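Local coordinates for protein BtGH115A (Bacteroides thetaiotaomicron, PDB 5BY3) that probably hydrolyses glycosidic bonds as a family GH115 4-O-methyl-alpha-glucuronidase with specificity for decorated arabinogalactans, at residues A554-L558 / V559-V563. Sequence-based numbering, arbitrary orientation.
Sequences AYFEL and VKYPV
A wide, pi-type turn near the start of helix 552-580 brings Tyr555 and Phe556 against Val559, Lys560 and Tyr561, just ahead of the proline kink at Pro562. Two amides share one acceptor here: Tyr555 O takes Val559 N at 3.0 Å and Lys560 N at 2.9 Å, the second nearly straight at 172°. The wider spacing carries on one residue later, where Tyr561 N bonds to Phe556 O in the carbonyl plane. Pro562 has no N-H to offer, and its CD instead sits 3.5 Å from Glu557 O.

Side chains follow the backbone. A chi1 of -172°, which sets CG beside the carbonyl carbon, brings the Tyr555 ring alongside the next turn, where CE1 lies 3.6 Å from Val559 CB and CE2 lies 4.1 Å from Lys560 CB, an oblique approach. Its hydroxyl is hydrogen-bonded to Val540 O on helix 523-543. Phe556 meets Lys560 from a different direction: CD1 approaches the lysine's CB and CD, while Tyr561 CA lies over one face of the ring and Phe556 CE2 comes within 3.7 Å of Tyr561 CB. Tyr561 then carries its hydroxyl to Thr600 and Trp405.

A leucine in place of Tyr555 would probably leave Val540 O without its hydroxyl partner and open a gap beside Val559. Phe556 thus lines the stem of Lys560 as far as CD, while Tyr555 touches it at CB alone; Tyr555 O serves the amides of Val559 and Lys560 and Phe556 O that of Tyr561, so each amide from Val559 to the kink has a partner.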
# COMPACT_ATOMS: atom_id res chain seq x y z
N ALA A 554 12.16 13.33 -11.46
CA ALA A 554 11.86 12.56 -10.25
C ALA A 554 11.50 13.49 -9.12
O ALA A 554 10.63 13.20 -8.27
CB ALA A 554 13.03 11.67 -9.85
N TYR A 555 12.14 14.65 -9.11
CA TYR A 555 11.82 15.59 -8.06
C TYR A 555 10.39 16.11 -8.23
O TYR A 555 9.65 16.22 -7.26
CB TYR A 555 12.84 16.73 -8.00
CG TYR A 555 12.68 17.64 -6.80
CD1 TYR A 555 13.02 17.21 -5.51
CD2 TYR A 555 12.16 18.92 -6.95
CE1 TYR A 555 12.87 18.04 -4.41
CE2 TYR A 555 12.02 19.76 -5.87
CZ TYR A 555 12.36 19.32 -4.61
OH TYR A 555 12.21 20.17 -3.56
N PHE A 556 9.97 16.40 -9.45
CA PHE A 556 8.63 16.95 -9.59
C PHE A 556 7.61 15.88 -9.20
O PHE A 556 6.67 16.12 -8.45
CB PHE A 556 8.37 17.53 -10.99
CG PHE A 556 7.09 18.32 -11.08
CD1 PHE A 556 7.07 19.69 -10.80
CD2 PHE A 556 5.87 17.68 -11.39
CE1 PHE A 556 5.87 20.41 -10.83
CE2 PHE A 556 4.67 18.39 -11.44
CZ PHE A 556 4.67 19.76 -11.17
N GLU A 557 7.85 14.68 -9.72
CA GLU A 557 7.04 13.49 -9.49
C GLU A 557 6.93 13.06 -8.03
O GLU A 557 5.82 12.81 -7.57
CB GLU A 557 7.58 12.34 -10.34
CG GLU A 557 7.20 12.50 -11.79
CD GLU A 557 7.95 11.56 -12.68
OE1 GLU A 557 7.87 10.33 -12.47
OE2 GLU A 557 8.61 12.06 -13.63
N LEU A 558 8.05 13.04 -7.32
CA LEU A 558 8.12 12.43 -5.98
C LEU A 558 8.05 13.41 -4.81
O LEU A 558 7.62 13.05 -3.72
CB LEU A 558 9.37 11.55 -5.88
CG LEU A 558 9.49 10.48 -7.00
CD1 LEU A 558 10.88 9.90 -7.06
CD2 LEU A 558 8.49 9.35 -6.86
N VAL A 559 8.47 14.65 -5.02
CA VAL A 559 8.45 15.67 -3.97
C VAL A 559 7.56 16.85 -4.34
O VAL A 559 6.61 17.13 -3.64
CB VAL A 559 9.89 16.12 -3.56
CG1 VAL A 559 9.85 17.07 -2.39
CG2 VAL A 559 10.74 14.94 -3.14
N LYS A 560 7.87 17.53 -5.44
CA LYS A 560 7.25 18.83 -5.73
C LYS A 560 5.75 18.70 -6.03
O LYS A 560 4.96 19.40 -5.40
CB LYS A 560 8.02 19.56 -6.85
CG LYS A 560 7.73 21.05 -6.97
CD LYS A 560 8.81 21.77 -7.76
CE LYS A 560 8.60 23.28 -7.76
NZ LYS A 560 7.80 23.71 -8.94
N TYR A 561 5.35 17.82 -6.93
CA TYR A 561 3.90 17.66 -7.19
C TYR A 561 3.09 17.30 -5.94
O TYR A 561 2.13 18.02 -5.68
CB TYR A 561 3.55 16.72 -8.36
CG TYR A 561 2.05 16.73 -8.71
CD1 TYR A 561 1.51 17.74 -9.54
CD2 TYR A 561 1.18 15.77 -8.19
CE1 TYR A 561 0.16 17.78 -9.84
CE2 TYR A 561 -0.16 15.81 -8.49
CZ TYR A 561 -0.67 16.81 -9.31
OH TYR A 561 -2.02 16.85 -9.58
N PRO A 562 3.46 16.23 -5.15
CA PRO A 562 2.57 15.93 -4.00
C PRO A 562 2.57 16.97 -2.89
O PRO A 562 1.50 17.31 -2.39
CB PRO A 562 3.04 14.56 -3.48
CG PRO A 562 4.40 14.35 -4.06
CD PRO A 562 4.51 15.19 -5.32
N VAL A 563 3.72 17.50 -2.51
CA VAL A 563 3.74 18.56 -1.48
C VAL A 563 2.98 19.83 -1.92
O VAL A 563 2.20 20.39 -1.15
CB VAL A 563 5.16 18.92 -0.91
CG1 VAL A 563 5.10 20.19 -0.05
CG2 VAL A 563 5.70 17.79 -0.05